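Local coordinates for penicillin-binding protein 2B (Streptococcus pneumoniae, PDB 2WAD) that probably cross-links neighbouring glycan strands of cell wall peptidoglycan as a penicillin-binding transpeptidase of the elongasome, the machinery that builds peripheral peptidoglycan, at residues A[326-331]-A[338-343]; A[360-365]-A[369-374]. One frame throughout, in Å; residues are numbered along the deposited sequence.

Both interactions lie in the transpeptidase domain, with centres about 9 Å apart. Interaction 1 closes first along the chain: it sets helix 314-334 against the start of strand 342-348. Interaction 2 follows, pairing strand 355-363 with the short edge strand 370-372 of the same antiparallel sheet. His363 joins them. Its ND1 lies 2.7 Å from Ser340 O, and its backbone N lies 2.8 Å from Glu341 O, both probable hydrogen bonds. The ring of Phe328 also meets that of His363. On the helix side, Asn329 OD1 packs 3.5 Å from Leu370 CD1. Neither contact includes the probable acyl-ester serine, Ser386. The side chains of Ser340 and His363 lie about 9 and 12 Å from a bound zinc ion.

Interaction 1: A[326-331]-A[338-343]; sequences SYFNSE and KYSEGV
Phe328 reaches from its helix to the strand start at Gly342 and Val343 and to the turn at Ser340. Its CG is anti to the backbone N (chi1 -157°), which carries the ring out toward these residues. Phe328 CB lies 4.1 Å from Val343 CG1. Beyond CG, Phe328 CD1 is 3.7 Å from Val343 CG1. Phe328 CE1 then meets the backbone of Gly342, with Gly342 C at 3.5 Å. The approach of Gly342 and Val343 to the ring is oblique. Phe328 CZ ends 3.6 Å from Ser340 O, which lies at the ring edge, in its plane. Ser340 OG is also near that plane, 3.5 Å from Phe328 CE1. No hydrogen bond crosses between the segments, so this is a buried van der Waals contact. Ser340 OG is bonded to Pro652 O and takes a weak bond from Gly342 N at 3.5 Å. Gly342 has a positive phi (143°), at which a CB would crowd the carbonyl O of Glu341. Around the contact, Phe328 also meets the ring of Phe651. From helix 314-334 its side chain packs onto the sheet, touching Leu361 of strand 355-363 and Leu370 of strand 370-372.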
loop_
_atom_site.group_PDB
_atom_site.type_symbol
_atom_site.label_atom_id
_atom_site.label_comp_id
_atom_site.label_asym_id
_atom_site.label_seq_id
_atom_site.Cartn_x
_atom_site.Cartn_y
_atom_site.Cartn_z
ATOM N N SER A 326 -12.604 2.526 -20.414
ATOM C CA SER A 326 -13.424 2.258 -21.589
ATOM C C SER A 326 -14.664 1.385 -21.304
ATOM O O SER A 326 -15.807 1.779 -21.575
ATOM C CB SER A 326 -12.550 1.675 -22.707
ATOM O OG SER A 326 -13.382 1.268 -23.776
ATOM N N TYR A 327 -14.449 0.204 -20.729
ATOM C CA TYR A 327 -15.557 -0.622 -20.283
ATOM C C TYR A 327 -16.512 0.030 -19.282
ATOM O O TYR A 327 -17.739 -0.051 -19.419
ATOM C CB TYR A 327 -15.059 -1.965 -19.723
ATOM C CG TYR A 327 -14.767 -3.031 -20.750
ATOM C CD1 TYR A 327 -15.770 -3.892 -21.200
ATOM C CD2 TYR A 327 -13.480 -3.190 -21.269
ATOM C CE1 TYR A 327 -15.484 -4.879 -22.124
ATOM C CE2 TYR A 327 -13.192 -4.174 -22.184
ATOM C CZ TYR A 327 -14.194 -5.017 -22.611
ATOM O OH TYR A 327 -13.884 -6.006 -23.522
ATOM N N PHE A 328 -15.993 0.669 -18.246
ATOM C CA PHE A 328 -16.925 1.264 -17.274
ATOM C C PHE A 328 -17.839 2.327 -17.887
ATOM O O PHE A 328 -19.013 2.373 -17.552
ATOM C CB PHE A 328 -16.215 1.879 -16.052
ATOM C CG PHE A 328 -17.115 1.989 -14.840
ATOM C CD1 PHE A 328 -17.246 0.928 -13.954
ATOM C CD2 PHE A 328 -17.857 3.138 -14.602
ATOM C CE1 PHE A 328 -18.090 1.011 -12.846
ATOM C CE2 PHE A 328 -18.709 3.247 -13.503
ATOM C CZ PHE A 328 -18.832 2.170 -12.620
ATOM N N ASN A 329 -17.305 3.211 -18.730
ATOM C CA ASN A 329 -18.143 4.217 -19.390
ATOM C C ASN A 329 -19.182 3.604 -20.315
ATOM O O ASN A 329 -20.300 4.092 -20.392
ATOM C CB ASN A 329 -17.297 5.231 -20.177
ATOM C CG ASN A 329 -16.752 6.358 -19.303
ATOM O OD1 ASN A 329 -17.474 6.975 -18.510
ATOM N ND2 ASN A 329 -15.471 6.617 -19.439
ATOM N N SER A 330 -18.820 2.530 -21.009
ATOM C CA SER A 330 -19.785 1.822 -21.845
ATOM C C SER A 330 -20.932 1.293 -20.984
ATOM O O SER A 330 -22.119 1.457 -21.312
ATOM C CB SER A 330 -19.078 0.675 -22.582
ATOM O OG SER A 330 -19.857 0.215 -23.669
ATOM N N GLU A 331 -20.589 0.690 -19.846
ATOM C CA GLU A 331 -21.626 0.154 -18.960
ATOM C C GLU A 331 -22.439 1.257 -18.297
ATOM O O GLU A 331 -23.592 1.049 -17.930
ATOM C CB GLU A 331 -21.028 -0.784 -17.915
ATOM C CG GLU A 331 -20.421 -2.028 -18.516
ATOM C CD GLU A 331 -21.466 -2.984 -19.067
ATOM O OE1 GLU A 331 -22.136 -3.673 -18.265
ATOM O OE2 GLU A 331 -21.614 -3.052 -20.311
ATOM N N LYS A 338 -24.965 1.888 -13.364
ATOM C CA LYS A 338 -25.509 3.089 -12.738
ATOM C C LYS A 338 -25.252 3.170 -11.226
ATOM O O LYS A 338 -24.884 4.228 -10.703
ATOM C CB LYS A 338 -27.008 3.168 -13.013
ATOM C CG LYS A 338 -27.662 4.428 -12.459
ATOM C CD LYS A 338 -29.170 4.383 -12.699
ATOM C CE LYS A 338 -29.908 5.547 -12.029
ATOM N NZ LYS A 338 -30.485 6.519 -13.004
ATOM N N TYR A 339 -25.481 2.061 -10.525
ATOM C CA TYR A 339 -25.229 1.991 -9.083
ATOM C C TYR A 339 -23.979 1.219 -8.702
ATOM O O TYR A 339 -23.866 0.803 -7.560
ATOM C CB TYR A 339 -26.428 1.367 -8.375
ATOM C CG TYR A 339 -27.679 2.162 -8.651
ATOM C CD1 TYR A 339 -27.804 3.457 -8.171
ATOM C CD2 TYR A 339 -28.693 1.650 -9.445
ATOM C CE1 TYR A 339 -28.925 4.211 -8.438
ATOM C CE2 TYR A 339 -29.816 2.400 -9.731
ATOM C CZ TYR A 339 -29.927 3.680 -9.215
ATOM O OH TYR A 339 -31.038 4.458 -9.478
ATOM N N SER A 340 -23.068 1.031 -9.658
ATOM C CA SER A 340 -21.787 0.368 -9.424
ATOM C C SER A 340 -20.759 1.344 -8.859
ATOM O O SER A 340 -20.544 2.415 -9.431
ATOM C CB SER A 340 -21.289 -0.256 -10.731
ATOM O OG SER A 340 -20.007 -0.830 -10.552
ATOM N N GLU A 341 -20.081 0.976 -7.775
ATOM C CA GLU A 341 -19.046 1.851 -7.200
ATOM C C GLU A 341 -17.753 1.951 -7.990
ATOM O O GLU A 341 -16.870 2.695 -7.598
ATOM C CB GLU A 341 -18.597 1.375 -5.821
ATOM C CG GLU A 341 -19.665 0.877 -4.930
ATOM C CD GLU A 341 -19.884 -0.588 -5.128
ATOM O OE1 GLU A 341 -20.790 -0.945 -5.912
ATOM O OE2 GLU A 341 -19.160 -1.353 -4.468
ATOM N N GLY A 342 -17.591 1.184 -9.058
ATOM C CA GLY A 342 -16.364 1.310 -9.837
ATOM C C GLY A 342 -15.930 -0.048 -10.350
ATOM O O GLY A 342 -16.714 -0.966 -10.299
ATOM N N VAL A 343 -14.702 -0.168 -10.845
ATOM C CA VAL A 343 -14.257 -1.438 -11.399
ATOM C C VAL A 343 -12.767 -1.546 -11.070
ATOM O O VAL A 343 -12.079 -0.520 -11.060
ATOM C CB VAL A 343 -14.540 -1.514 -12.926
ATOM C CG1 VAL A 343 -13.806 -0.401 -13.628
ATOM C CG2 VAL A 343 -14.114 -2.897 -13.516
#

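Interaction 2: A[360-365]-A[369-374]. Unlike the reference sequence in segment 360-365: Leu361 (reference Ile).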
loop_
_atom_site.group_PDB
_atom_site.type_symbol
_atom_site.label_atom_id
_atom_site.label_comp_id
_atom_site.label_asym_id
_atom_site.label_seq_id
_atom_site.Cartn_x
_atom_site.Cartn_y
_atom_site.Cartn_z
ATOM N N GLY A 360 -7.667 0.658 -10.588
ATOM C CA GLY A 360 -9.017 0.816 -10.069
ATOM C C GLY A 360 -9.631 2.118 -10.542
ATOM O O GLY A 360 -8.938 3.120 -10.726
ATOM N N LEU A 361 -10.938 2.093 -10.765
ATOM C CA LEU A 361 -11.639 3.291 -11.198
ATOM C C LEU A 361 -12.810 3.417 -10.257
ATOM O O LEU A 361 -13.595 2.493 -10.131
ATOM C CB LEU A 361 -12.150 3.135 -12.629
ATOM C CG LEU A 361 -12.652 4.417 -13.297
ATOM C CD1 LEU A 361 -11.595 5.497 -13.301
ATOM C CD2 LEU A 361 -13.152 4.138 -14.704
ATOM N N LYS A 362 -12.913 4.551 -9.582
ATOM C CA LYS A 362 -13.922 4.728 -8.569
ATOM C C LYS A 362 -15.040 5.546 -9.169
ATOM O O LYS A 362 -14.804 6.564 -9.832
ATOM C CB LYS A 362 -13.310 5.450 -7.372
ATOM C CG LYS A 362 -14.263 5.664 -6.232
ATOM C CD LYS A 362 -13.523 6.449 -5.156
ATOM C CE LYS A 362 -14.274 6.427 -3.832
ATOM N NZ LYS A 362 -15.593 7.080 -3.984
ATOM N N HIS A 363 -16.264 5.074 -8.953
ATOM C CA HIS A 363 -17.450 5.775 -9.413
ATOM C C HIS A 363 -18.255 6.251 -8.206
ATOM O O HIS A 363 -18.893 5.447 -7.518
ATOM C CB HIS A 363 -18.305 4.869 -10.329
ATOM C CG HIS A 363 -19.602 5.483 -10.766
ATOM N ND1 HIS A 363 -20.815 4.842 -10.643
ATOM C CD2 HIS A 363 -19.874 6.693 -11.316
ATOM C CE1 HIS A 363 -21.777 5.629 -11.094
ATOM N NE2 HIS A 363 -21.232 6.758 -11.513
ATOM N N ASP A 364 -18.247 7.565 -7.990
ATOM C CA ASP A 364 -18.949 8.222 -6.884
ATOM C C ASP A 364 -20.455 8.170 -7.070
ATOM O O ASP A 364 -20.982 8.743 -8.036
ATOM C CB ASP A 364 -18.535 9.697 -6.870
ATOM C CG ASP A 364 -18.824 10.377 -5.544
ATOM O OD1 ASP A 364 -19.973 10.290 -5.063
ATOM O OD2 ASP A 364 -17.887 10.991 -4.987
ATOM N N LEU A 365 -21.157 7.522 -6.143
ATOM C CA LEU A 365 -22.592 7.324 -6.299
ATOM C C LEU A 365 -23.397 8.580 -5.963
ATOM O O LEU A 365 -24.610 8.595 -6.139
ATOM C CB LEU A 365 -23.105 6.127 -5.488
ATOM C CG LEU A 365 -22.418 4.793 -5.760
ATOM C CD1 LEU A 365 -23.158 3.690 -5.020
ATOM C CD2 LEU A 365 -22.445 4.533 -7.271
ATOM N N GLU A 369 -18.907 11.335 -10.410
ATOM C CA GLU A 369 -17.544 11.522 -10.913
ATOM C C GLU A 369 -16.759 10.208 -10.900
ATOM O O GLU A 369 -17.003 9.359 -10.049
ATOM C CB GLU A 369 -16.820 12.592 -10.074
ATOM C CG GLU A 369 -15.589 13.231 -10.736
ATOM C CD GLU A 369 -14.729 13.989 -9.720
ATOM O OE1 GLU A 369 -15.174 14.120 -8.558
ATOM O OE2 GLU A 369 -13.624 14.462 -10.065
ATOM N N LEU A 370 -15.827 10.055 -11.840
ATOM C CA LEU A 370 -14.941 8.899 -11.928
ATOM C C LEU A 370 -13.528 9.332 -11.589
ATOM O O LEU A 370 -13.053 10.328 -12.123
ATOM C CB LEU A 370 -14.929 8.326 -13.353
ATOM C CG LEU A 370 -16.206 7.700 -13.918
ATOM C CD1 LEU A 370 -15.936 7.181 -15.326
ATOM C CD2 LEU A 370 -16.772 6.588 -13.052
ATOM N N THR A 371 -12.849 8.584 -10.723
ATOM C CA THR A 371 -11.497 8.935 -10.304
ATOM C C THR A 371 -10.633 7.669 -10.245
ATOM O O THR A 371 -11.125 6.577 -9.953
ATOM C CB THR A 371 -11.479 9.688 -8.943
ATOM O OG1 THR A 371 -12.116 8.898 -7.924
ATOM C CG2 THR A 371 -12.248 10.984 -9.052
ATOM N N PRO A 372 -9.351 7.804 -10.600
ATOM C CA PRO A 372 -8.422 6.696 -10.465
ATOM C C PRO A 372 -8.354 6.243 -9.019
ATOM O O PRO A 372 -8.386 7.079 -8.118
ATOM C CB PRO A 372 -7.079 7.298 -10.880
ATOM C CG PRO A 372 -7.327 8.764 -11.167
ATOM C CD PRO A 372 -8.793 8.905 -11.408
ATOM N N ASP A 373 -8.267 4.933 -8.805
ATOM C CA ASP A 373 -8.329 4.388 -7.457
ATOM C C ASP A 373 -7.522 3.106 -7.323
ATOM O O ASP A 373 -8.024 2.104 -6.812
ATOM C CB ASP A 373 -9.788 4.151 -7.055
ATOM C CG ASP A 373 -9.943 3.831 -5.567
ATOM O OD1 ASP A 373 -9.030 4.180 -4.788
ATOM O OD2 ASP A 373 -10.970 3.217 -5.181
ATOM N N SER A 374 -6.273 3.146 -7.771
ATOM C CA SER A 374 -5.389 1.984 -7.715
ATOM C C SER A 374 -5.315 1.363 -6.325
ATOM O O SER A 374 -5.266 0.150 -6.212
ATOM C CB SER A 374 -3.986 2.405 -8.137
ATOM O OG SER A 374 -4.071 2.997 -9.425
HETATM O O HOH W 1 -5.546 2.704 -11.443
#
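Lys362 and Thr371 form the central hydrogen-bonded pair of an antiparallel beta hairpin at the edge of the transpeptidase sheet. Backbone bonds come first. Lys362 N donates to Thr371 O over 2.7 Å, almost straight at 174°. Thr371 N returns a bond to Lys362 O at 2.9 Å. Asp364 N to Glu369 O closes the turn end, and Asp373 N to Gly360 O closes the other. That last donor sits above the carbonyl plane. Leu370 CA adds a CH...O contact to Lys362 O at 3.1 Å.

Apolar contacts gather on the face of Leu361, His363 and Leu370. Leu370 CG lies anti to the carbonyl carbon (chi1 -66°), and the branch beyond it splits. Leu370 CD2 touches His363 CD2 at 3.6 Å, obliquely to the ring, while its CD1 approaches Leu361 CD2. On the other face Lys362 and Thr371 run side by side, and Lys362 CB lies 3.7 Å from Thr371 OG1. Lys362 CB also packs on Asp373 CB. The charged ends stay apart, and Asp373 OD2 is instead bonded to Tyr344 OH. Asp364 OD1 accepts from Lys366 N and Thr367 N, which holds the turn.

At the Gly360 end one water accepts from Gly360 N at 3.1 Å and is hydrogen-bonded to Ser374 OG, its O 2.5 Å away.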